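Local structure of lysine-sensitive aspartokinase 3 (Escherichia coli, 2J0W) at residues S7-T12 / D25-D30; V36-S41 / L124-I129; H117-S122 / G183-E188. The protein catalyses the ATP-dependent phosphorylation of L-aspartate to 4-phospho-L-aspartate, the first step of lysine biosynthesis, under feedback inhibition by lysine. All coordinates share one frame; numbering follows the deposited sequence.

Contact 1: residues S7-T12 / D25-D30; sequences SKFGGT and DIVLSD. With ADP (adenosine-5'-diphosphate), chain D.
Phe9 reaches from the end of strand 5-9 to Val27 and Ile26 on the last turn of helix 17-27. Its CG stands anti to the carbonyl carbon (chi1 -61°), which carries the ring off the sheet toward the helix. Nearest the backbone, CB packs on Leu38 CD2 of the neighbouring strand. Further out, CE2 touches both Val36 CG1 and Val27 CG2, and Phe9 CE2 to Val27 CG2 is 3.6 Å. At the tip, CZ also meets the Val27 methyl: Phe9 CZ to Val27 CG2 is 3.5 Å, an oblique approach to the ring. Ile26 CG2 comes to the ring edge, more loosely, 4.5 Å from Phe9 CZ.

Just beyond Phe9 the chain turns to the nucleotide. Gly11 N donates a bent hydrogen bond to ADP O2B (3.2 Å, 136° at the hydrogen), and a CB on Gly10 would collide with that same oxygen. Lys8 NZ lies 3.0 Å from ADP O3B and is also salt-bridged to Asp202.

This is the first strand-helix pair of the beta-alpha-beta unit 5-9, 17-27, 33-38, in the amino acid kinase fold. Phe9 lies between the sheet and helix 17-27, with strand 33-38 supplying Val36 and Leu38 and strand 216-221 supplying Trp220, whose ring stacks with it.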
loop_
_atom_site.group_PDB
_atom_site.type_symbol
_atom_site.label_atom_id
_atom_site.label_comp_id
_atom_site.label_asym_id
_atom_site.label_seq_id
_atom_site.Cartn_x
_atom_site.Cartn_y
_atom_site.Cartn_z
ATOM N N SER A 7 13.523 -34.713 -11.287
ATOM C CA SER A 7 13.137 -34.164 -12.598
ATOM C C SER A 7 11.619 -34.023 -12.779
ATOM O O SER A 7 10.854 -34.912 -12.394
ATOM C CB SER A 7 13.687 -35.051 -13.726
ATOM O OG SER A 7 15.101 -34.971 -13.805
ATOM N N LYS A 8 11.182 -32.920 -13.381
ATOM C CA LYS A 8 9.755 -32.706 -13.585
ATOM C C LYS A 8 9.400 -32.478 -15.044
ATOM O O LYS A 8 10.062 -31.716 -15.751
ATOM C CB LYS A 8 9.270 -31.528 -12.737
ATOM C CG LYS A 8 7.768 -31.253 -12.810
ATOM C CD LYS A 8 7.394 -30.353 -13.984
ATOM C CE LYS A 8 5.945 -29.889 -13.854
ATOM N NZ LYS A 8 5.560 -28.803 -14.812
ATOM N N PHE A 9 8.340 -33.146 -15.485
ATOM C CA PHE A 9 7.882 -33.043 -16.862
ATOM C C PHE A 9 6.434 -32.597 -16.924
ATOM O O PHE A 9 5.564 -33.165 -16.248
ATOM C CB PHE A 9 8.054 -34.389 -17.548
ATOM C CG PHE A 9 9.478 -34.857 -17.594
ATOM C CD1 PHE A 9 10.323 -34.456 -18.628
ATOM C CD2 PHE A 9 9.977 -35.704 -16.604
ATOM C CE1 PHE A 9 11.642 -34.892 -18.681
ATOM C CE2 PHE A 9 11.293 -36.146 -16.643
ATOM C CZ PHE A 9 12.129 -35.738 -17.687
ATOM N N GLY A 10 6.196 -31.573 -17.737
ATOM C CA GLY A 10 4.868 -31.012 -17.889
ATOM C C GLY A 10 4.028 -31.645 -18.983
ATOM O O GLY A 10 4.430 -32.628 -19.609
ATOM N N GLY A 11 2.859 -31.053 -19.215
ATOM C CA GLY A 11 1.932 -31.551 -20.217
ATOM C C GLY A 11 2.573 -31.888 -21.543
ATOM O O GLY A 11 2.648 -33.061 -21.919
ATOM N N THR A 12 3.041 -30.863 -22.248
ATOM C CA THR A 12 3.680 -31.060 -23.545
ATOM C C THR A 12 4.770 -32.129 -23.512
ATOM O O THR A 12 4.915 -32.898 -24.462
ATOM C CB THR A 12 4.314 -29.768 -24.050
ATOM O OG1 THR A 12 5.259 -29.296 -23.084
ATOM C CG2 THR A 12 3.251 -28.715 -24.286
ATOM N N ASP A 25 14.345 -40.366 -22.412
ATOM C CA ASP A 25 15.758 -40.300 -22.769
ATOM C C ASP A 25 16.435 -39.424 -21.723
ATOM O O ASP A 25 17.257 -39.904 -20.936
ATOM C CB ASP A 25 15.948 -39.703 -24.169
ATOM C CG ASP A 25 15.368 -40.590 -25.275
ATOM O OD1 ASP A 25 15.490 -41.835 -25.195
ATOM O OD2 ASP A 25 14.808 -40.040 -26.246
ATOM N N ILE A 26 16.060 -38.147 -21.708
ATOM C CA ILE A 26 16.591 -37.171 -20.760
ATOM C C ILE A 26 16.809 -37.728 -19.341
ATOM O O ILE A 26 17.845 -37.482 -18.718
ATOM C CB ILE A 26 15.648 -35.965 -20.667
ATOM C CG1 ILE A 26 15.581 -35.257 -22.018
ATOM C CG2 ILE A 26 16.119 -35.014 -19.584
ATOM C CD1 ILE A 26 14.889 -33.915 -21.949
ATOM N N VAL A 27 15.831 -38.468 -18.828
ATOM C CA VAL A 27 15.952 -39.039 -17.490
ATOM C C VAL A 27 17.146 -39.995 -17.419
ATOM O O VAL A 27 17.759 -40.180 -16.360
ATOM C CB VAL A 27 14.676 -39.815 -17.098
ATOM C CG1 VAL A 27 14.810 -40.361 -15.698
ATOM C CG2 VAL A 27 13.473 -38.904 -17.186
ATOM N N LEU A 28 17.476 -40.591 -18.562
ATOM C CA LEU A 28 18.574 -41.546 -18.645
ATOM C C LEU A 28 19.853 -40.962 -19.225
ATOM O O LEU A 28 20.687 -41.696 -19.746
ATOM C CB LEU A 28 18.129 -42.758 -19.466
ATOM C CG LEU A 28 16.847 -43.363 -18.893
ATOM C CD1 LEU A 28 16.385 -44.533 -19.731
ATOM C CD2 LEU A 28 17.105 -43.786 -17.469
ATOM N N SER A 29 19.992 -39.643 -19.139
ATOM C CA SER A 29 21.181 -38.955 -19.627
ATOM C C SER A 29 21.966 -38.579 -18.376
ATOM O O SER A 29 23.125 -38.169 -18.447
ATOM C CB SER A 29 20.802 -37.690 -20.403
ATOM O OG SER A 29 20.460 -36.631 -19.522
ATOM N N ASP A 30 21.305 -38.726 -17.232
ATOM C CA ASP A 30 21.899 -38.435 -15.931
ATOM C C ASP A 30 21.430 -39.535 -14.977
ATOM O O ASP A 30 20.230 -39.732 -14.792
ATOM C CB ASP A 30 21.432 -37.064 -15.432
ATOM C CG ASP A 30 22.116 -36.648 -14.142
ATOM O OD1 ASP A 30 22.198 -37.484 -13.211
ATOM O OD2 ASP A 30 22.560 -35.479 -14.057
HETATM P PB ADP D . 4.611 -26.992 -18.102
HETATM O O1B ADP D . 5.937 -27.461 -18.565
HETATM O O2B ADP D . 3.528 -28.016 -18.338
HETATM O O3B ADP D . 4.645 -26.566 -16.596
HETATM P PA ADP D . 3.465 -24.396 -18.742
HETATM O O1A ADP D . 2.604 -24.056 -19.901
HETATM O O2A ADP D . 2.777 -24.512 -17.419
HETATM O O3A ADP D . 4.250 -25.734 -19.014
HETATM O "O5'" ADP D . 4.551 -23.203 -18.782
HETATM C "C5'" ADP D . 5.598 -22.949 -19.771
HETATM C "C4'" ADP D . 5.259 -21.628 -20.438
HETATM O "O4'" ADP D . 5.157 -20.449 -19.587
HETATM C "C3'" ADP D . 6.137 -21.137 -21.559
HETATM O "O3'" ADP D . 5.861 -22.065 -22.633
HETATM C "C2'" ADP D . 5.606 -19.732 -21.741
HETATM O "O2'" ADP D . 4.436 -19.717 -22.542
HETATM C "C1'" ADP D . 5.296 -19.271 -20.362
HETATM N N9 ADP D . 6.239 -18.201 -19.781
HETATM C C8 ADP D . 5.744 -17.081 -19.210
HETATM N N7 ADP D . 6.646 -16.238 -18.752
HETATM C C5 ADP D . 7.806 -16.849 -19.032
HETATM C C6 ADP D . 9.163 -16.421 -18.784
HETATM N N6 ADP D . 9.484 -15.322 -18.195
HETATM N N1 ADP D . 10.150 -17.323 -19.227
HETATM C C2 ADP D . 9.846 -18.535 -19.870
HETATM N N3 ADP D . 8.563 -18.933 -20.106
HETATM C C4 ADP D . 7.598 -18.080 -19.683
#

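Contact 2: residues V36-S41 / L124-I129. With ASP (aspartic acid), chain B.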
loop_
_atom_site.group_PDB
_atom_site.type_symbol
_atom_site.label_atom_id
_atom_site.label_comp_id
_atom_site.label_asym_id
_atom_site.label_seq_id
_atom_site.Cartn_x
_atom_site.Cartn_y
_atom_site.Cartn_z
ATOM N N VAL A 36 11.179 -38.957 -10.622
ATOM C CA VAL A 36 10.599 -38.223 -11.729
ATOM C C VAL A 36 9.198 -37.792 -11.318
ATOM O O VAL A 36 8.477 -38.529 -10.638
ATOM C CB VAL A 36 10.531 -39.090 -13.009
ATOM C CG1 VAL A 36 9.977 -38.269 -14.177
ATOM C CG2 VAL A 36 11.916 -39.612 -13.340
ATOM N N VAL A 37 8.824 -36.585 -11.715
ATOM C CA VAL A 37 7.519 -36.062 -11.384
ATOM C C VAL A 37 6.826 -35.717 -12.685
ATOM O O VAL A 37 7.347 -34.940 -13.485
ATOM C CB VAL A 37 7.658 -34.824 -10.486
ATOM C CG1 VAL A 37 6.314 -34.148 -10.288
ATOM C CG2 VAL A 37 8.233 -35.247 -9.150
ATOM N N LEU A 38 5.658 -36.311 -12.910
ATOM C CA LEU A 38 4.925 -36.062 -14.145
ATOM C C LEU A 38 3.594 -35.390 -13.919
ATOM O O LEU A 38 2.936 -35.630 -12.913
ATOM C CB LEU A 38 4.645 -37.368 -14.879
ATOM C CG LEU A 38 5.779 -38.273 -15.347
ATOM C CD1 LEU A 38 5.159 -39.506 -15.992
ATOM C CD2 LEU A 38 6.679 -37.536 -16.330
ATOM N N SER A 39 3.223 -34.537 -14.864
ATOM C CA SER A 39 1.936 -33.864 -14.845
ATOM C C SER A 39 1.179 -34.789 -15.782
ATOM O O SER A 39 1.760 -35.725 -16.324
ATOM C CB SER A 39 2.006 -32.477 -15.501
ATOM O OG SER A 39 2.768 -31.539 -14.764
ATOM N N ALA A 40 -0.104 -34.536 -15.989
ATOM C CA ALA A 40 -0.873 -35.371 -16.891
ATOM C C ALA A 40 -0.553 -34.873 -18.291
ATOM O O ALA A 40 -0.062 -33.756 -18.467
ATOM C CB ALA A 40 -2.359 -35.227 -16.592
ATOM N N SER A 41 -0.837 -35.691 -19.293
ATOM C CA SER A 41 -0.571 -35.296 -20.670
ATOM C C SER A 41 -1.351 -34.048 -21.079
ATOM O O SER A 41 -2.455 -33.806 -20.599
ATOM C CB SER A 41 -0.898 -36.455 -21.605
ATOM O OG SER A 41 -0.139 -37.596 -21.241
ATOM N N LEU A 124 1.519 -43.970 -14.972
ATOM C CA LEU A 124 1.430 -45.411 -15.195
ATOM C C LEU A 124 2.029 -45.769 -16.543
ATOM O O LEU A 124 2.736 -46.766 -16.677
ATOM C CB LEU A 124 -0.015 -45.882 -15.171
ATOM C CG LEU A 124 -0.587 -46.146 -13.787
ATOM C CD1 LEU A 124 -1.985 -46.725 -13.906
ATOM C CD2 LEU A 124 0.324 -47.110 -13.058
ATOM N N LEU A 125 1.743 -44.949 -17.544
ATOM C CA LEU A 125 2.254 -45.207 -18.869
ATOM C C LEU A 125 3.753 -44.971 -18.920
ATOM O O LEU A 125 4.499 -45.781 -19.473
ATOM C CB LEU A 125 1.540 -44.322 -19.894
ATOM C CG LEU A 125 0.020 -44.533 -19.986
ATOM C CD1 LEU A 125 -0.563 -43.623 -21.050
ATOM C CD2 LEU A 125 -0.290 -45.999 -20.300
ATOM N N PHE A 126 4.209 -43.877 -18.331
ATOM C CA PHE A 126 5.629 -43.595 -18.372
ATOM C C PHE A 126 6.449 -44.773 -17.849
ATOM O O PHE A 126 7.443 -45.148 -18.474
ATOM C CB PHE A 126 5.966 -42.330 -17.584
ATOM C CG PHE A 126 7.299 -41.735 -17.951
ATOM C CD1 PHE A 126 7.485 -41.130 -19.188
ATOM C CD2 PHE A 126 8.379 -41.806 -17.075
ATOM C CE1 PHE A 126 8.722 -40.607 -19.553
ATOM C CE2 PHE A 126 9.618 -41.289 -17.430
ATOM C CZ PHE A 126 9.790 -40.690 -18.670
ATOM N N VAL A 127 6.047 -45.370 -16.725
ATOM C CA VAL A 127 6.814 -46.495 -16.195
ATOM C C VAL A 127 6.920 -47.570 -17.260
ATOM O O VAL A 127 7.971 -48.199 -17.416
ATOM C CB VAL A 127 6.184 -47.110 -14.920
ATOM C CG1 VAL A 127 5.989 -46.037 -13.884
ATOM C CG2 VAL A 127 4.874 -47.797 -15.238
ATOM N N GLU A 128 5.832 -47.761 -18.003
ATOM C CA GLU A 128 5.796 -48.753 -19.066
ATOM C C GLU A 128 6.745 -48.383 -20.192
ATOM O O GLU A 128 7.383 -49.253 -20.787
ATOM C CB GLU A 128 4.379 -48.906 -19.609
ATOM C CG GLU A 128 3.473 -49.668 -18.666
ATOM C CD GLU A 128 4.133 -50.930 -18.136
ATOM O OE1 GLU A 128 4.486 -51.812 -18.951
ATOM O OE2 GLU A 128 4.307 -51.031 -16.903
ATOM N N ILE A 129 6.843 -47.094 -20.492
ATOM C CA ILE A 129 7.752 -46.668 -21.533
ATOM C C ILE A 129 9.193 -46.886 -21.075
ATOM O O ILE A 129 10.090 -47.084 -21.896
ATOM C CB ILE A 129 7.533 -45.195 -21.888
ATOM C CG1 ILE A 129 6.449 -45.093 -22.957
ATOM C CG2 ILE A 129 8.810 -44.575 -22.384
ATOM C CD1 ILE A 129 6.351 -43.727 -23.592
HETATM N N ASP B . -1.779 -31.163 -14.287
HETATM C CA ASP B . -2.033 -29.912 -13.577
HETATM C C ASP B . -2.489 -28.885 -14.635
HETATM O O ASP B . -2.729 -29.297 -15.797
HETATM C CB ASP B . -0.748 -29.482 -12.802
HETATM C CG ASP B . 0.474 -29.059 -13.646
HETATM O OD1 ASP B . 0.367 -29.073 -14.912
HETATM O OD2 ASP B . 1.555 -28.710 -13.047
HETATM O OXT ASP B . -2.566 -27.654 -14.296
#
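Leu38 and Phe126 meet with their side chains crossed at about a right angle, the leucine reaching out from strand 33-38 and the phenylalanine from helix 108-131. One branch of the leucine does the touching. With chi2 at 178°, CD1 continues the extended line from CA and is carried to the base of the aromatic side chain, where Leu38 CD1 lies 3.3 Å from Phe126 CB, a tight approach. The same methyl is 3.7 Å from Phe126 CG, and the ring then leads away from this methyl, which lies oblique to it.

Phe126 has CG anti to its own nitrogen (chi1 -161°), which directs the ring past Leu38 toward the earlier part of the strand. There Val36 CG1 comes within 4.5 Å of Phe126 CE2, again obliquely, so two residues spaced by one along the strand meet successive parts of a single side chain. The backbones stay well separated, with Leu38 CA and Phe126 CA 8.7 Å apart. Ile180 of the adjacent strand 178-182 and Met20 of helix 17-27 also pack against Phe126, which thus lies between the parallel part of the central sheet and the helices that cover it.

Beyond Leu38 the strand ends and the chain turns polar at the aspartate pocket. Ser39 OG is 3.4 Å from OD1 and 3.5 Å from OD2 of the bound aspartate, close to both carboxylate oxygens, and is hydrogen-bonded to Ser201 OG.

No hydrogen bond or charge pair joins the two segments. Their cohesion is that of buried aliphatic and aromatic carbon, which depends on fit more than on bond direction, while the polar groups of residues 39-41 find partners elsewhere, Ser39 O with Ser122 OG and Ser41 OG with Val14 O.

Contact 3: residues H117-S122 / G183-E188; sequences HGELMS and GFIGSE. With ASP (aspartic acid), chain B.
Glu119 OE2 accepts a 3.0 Å hydrogen bond from the amino nitrogen of the bound aspartate and a weak one from the backbone nitrogen of Ala40, while the rest of its side chain lies against residues 183-185. This is one wall of the substrate pocket in the amino acid kinase fold. Helix 108-131, kinked at Gly118 and Glu119, here faces the turn that leads from the sheet strand 178-182 into the short strand 185-187.

The Glu119 and Phe184 side chains cross at about a right angle, with the carboxylate and ring planes 64° apart. Glu119 OE1 approaches Phe184 CD2 obliquely at 3.7 Å. Over one face of the ring lies the substrate itself: its CA stands 3.7 Å above the centre of the Phe184 ring, and its CB is 3.6 Å from Phe184 CG. With CG anti to the backbone nitrogen (chi1 177°), Phe184 presents that face to the aliphatic part of the ligand, complementing the polar hold of Glu119. With the Phe184 ring cut back to an alanine, the substrate's CA and CB would probably be left without the flat surface they rest on, and a gap is likely to open beside Glu119 OE1.

Thr45, Arg198, Gly199 and Ser201 also hydrogen-bond the aspartate. Gly118 fits closely beside the carboxylate, since a CB there would be crowded by Glu119 OE1. Nearer the helix, the aliphatic part of Glu119 passes Ile185 running the opposite way, and Glu119 CG lies 4.1 Å from Ile185 CG2 and 3.6 Å from Gly183 O.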
loop_
_atom_site.group_PDB
_atom_site.type_symbol
_atom_site.label_atom_id
_atom_site.label_comp_id
_atom_site.label_asym_id
_atom_site.label_seq_id
_atom_site.Cartn_x
_atom_site.Cartn_y
_atom_site.Cartn_z
ATOM N N HIS A 117 -7.010 -38.067 -11.487
ATOM C CA HIS A 117 -6.831 -39.152 -12.460
ATOM C C HIS A 117 -5.856 -38.919 -13.634
ATOM O O HIS A 117 -5.277 -39.881 -14.147
ATOM C CB HIS A 117 -8.197 -39.582 -13.002
ATOM C CG HIS A 117 -9.012 -40.354 -12.009
ATOM N ND1 HIS A 117 -9.508 -39.788 -10.854
ATOM C CD2 HIS A 117 -9.354 -41.663 -11.963
ATOM C CE1 HIS A 117 -10.116 -40.717 -10.136
ATOM N NE2 HIS A 117 -10.036 -41.863 -10.787
ATOM N N GLY A 118 -5.669 -37.665 -14.050
ATOM C CA GLY A 118 -4.764 -37.358 -15.153
ATOM C C GLY A 118 -3.323 -37.769 -14.888
ATOM O O GLY A 118 -2.726 -38.540 -15.654
ATOM N N GLU A 119 -2.751 -37.265 -13.800
ATOM C CA GLU A 119 -1.380 -37.627 -13.458
ATOM C C GLU A 119 -1.285 -39.114 -13.090
ATOM O O GLU A 119 -0.210 -39.701 -13.133
ATOM C CB GLU A 119 -0.843 -36.768 -12.309
ATOM C CG GLU A 119 -1.723 -35.593 -11.875
ATOM C CD GLU A 119 -1.924 -34.535 -12.938
ATOM O OE1 GLU A 119 -3.080 -34.339 -13.355
ATOM O OE2 GLU A 119 -0.940 -33.893 -13.352
ATOM N N LEU A 120 -2.396 -39.739 -12.725
ATOM C CA LEU A 120 -2.324 -41.164 -12.428
ATOM C C LEU A 120 -2.087 -41.927 -13.733
ATOM O O LEU A 120 -1.182 -42.758 -13.819
ATOM C CB LEU A 120 -3.605 -41.657 -11.743
ATOM C CG LEU A 120 -3.674 -41.324 -10.242
ATOM C CD1 LEU A 120 -5.003 -41.746 -9.654
ATOM C CD2 LEU A 120 -2.540 -42.026 -9.515
ATOM N N MET A 121 -2.880 -41.632 -14.759
ATOM C CA MET A 121 -2.714 -42.321 -16.037
ATOM C C MET A 121 -1.365 -42.030 -16.685
ATOM O O MET A 121 -0.730 -42.933 -17.201
ATOM C CB MET A 121 -3.850 -41.959 -17.008
ATOM C CG MET A 121 -5.195 -42.522 -16.584
ATOM S SD MET A 121 -6.566 -41.733 -17.421
ATOM C CE MET A 121 -6.739 -42.792 -18.796
ATOM N N SER A 122 -0.915 -40.783 -16.650
ATOM C CA SER A 122 0.368 -40.452 -17.260
ATOM C C SER A 122 1.542 -41.185 -16.603
ATOM O O SER A 122 2.362 -41.756 -17.302
ATOM C CB SER A 122 0.613 -38.938 -17.226
ATOM O OG SER A 122 0.830 -38.478 -15.903
ATOM N N GLY A 183 2.877 -35.249 -9.728
ATOM C CA GLY A 183 2.863 -33.969 -9.046
ATOM C C GLY A 183 1.431 -33.468 -9.040
ATOM O O GLY A 183 0.542 -34.158 -9.547
ATOM N N PHE A 184 1.203 -32.291 -8.455
ATOM C CA PHE A 184 -0.123 -31.668 -8.418
ATOM C C PHE A 184 -1.145 -32.238 -7.418
ATOM O O PHE A 184 -2.032 -31.505 -6.955
ATOM C CB PHE A 184 -0.712 -31.699 -9.830
ATOM C CG PHE A 184 -2.100 -31.150 -9.938
ATOM C CD1 PHE A 184 -2.382 -29.849 -9.531
ATOM C CD2 PHE A 184 -3.102 -31.888 -10.569
ATOM C CE1 PHE A 184 -3.644 -29.274 -9.768
ATOM C CE2 PHE A 184 -4.378 -31.326 -10.817
ATOM C CZ PHE A 184 -4.646 -30.015 -10.417
ATOM N N ILE A 185 -1.031 -33.523 -7.082
ATOM C CA ILE A 185 -1.983 -34.132 -6.162
ATOM C C ILE A 185 -1.464 -34.508 -4.778
ATOM O O ILE A 185 -0.259 -34.659 -4.559
ATOM C CB ILE A 185 -2.614 -35.399 -6.756
ATOM C CG1 ILE A 185 -1.563 -36.504 -6.875
ATOM C CG2 ILE A 185 -3.196 -35.089 -8.119
ATOM C CD1 ILE A 185 -2.130 -37.825 -7.377
ATOM N N GLY A 186 -2.407 -34.660 -3.851
ATOM C CA GLY A 186 -2.072 -35.032 -2.493
ATOM C C GLY A 186 -3.278 -35.665 -1.832
ATOM O O GLY A 186 -4.280 -35.924 -2.497
ATOM N N SER A 187 -3.184 -35.922 -0.531
ATOM C CA SER A 187 -4.293 -36.503 0.215
ATOM C C SER A 187 -4.387 -35.778 1.533
ATOM O O SER A 187 -3.377 -35.472 2.157
ATOM C CB SER A 187 -4.079 -38.003 0.456
ATOM O OG SER A 187 -2.884 -38.241 1.178
ATOM N N GLU A 188 -5.605 -35.492 1.958
ATOM C CA GLU A 188 -5.810 -34.787 3.210
ATOM C C GLU A 188 -5.828 -35.759 4.412
ATOM O O GLU A 188 -5.512 -36.944 4.268
ATOM C CB GLU A 188 -7.081 -33.935 3.083
ATOM C CG GLU A 188 -7.961 -33.884 4.283
ATOM C CD GLU A 188 -9.012 -34.959 4.251
ATOM O OE1 GLU A 188 -8.673 -36.125 3.942
ATOM O OE2 GLU A 188 -10.181 -34.627 4.537
HETATM N N ASP B . -1.779 -31.163 -14.287
HETATM C CA ASP B . -2.033 -29.912 -13.577
HETATM C C ASP B . -2.489 -28.885 -14.635
HETATM O O ASP B . -2.729 -29.297 -15.797
HETATM C CB ASP B . -0.748 -29.482 -12.802
HETATM C CG ASP B . 0.474 -29.059 -13.646
HETATM O OD1 ASP B . 0.367 -29.073 -14.912
HETATM O OD2 ASP B . 1.555 -28.710 -13.047
HETATM O OXT ASP B . -2.566 -27.654 -14.296
#

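All three contacts are buried, and none is held by a hydrogen bond between its own two segments. Contacts 1 and 2 both fasten helices onto the central mixed sheet, at its parallel strands, by apolar packing, through the neighbouring strands 5-9 and 33-38, whose backbones pair through Ser7, Phe9 and Val37. Contacts 2 and 3 share helix 108-131, used at different turns: the later one presents an aromatic ring to the core, the earlier one a carboxylate to the aspartate. Ser39 O and Ser122 OG also bridge these two. Contact 3 is the most polar, fitting its place in the substrate pocket. The nucleotide appears only in contact 1, at the end of strand 5-9 and the turn after it.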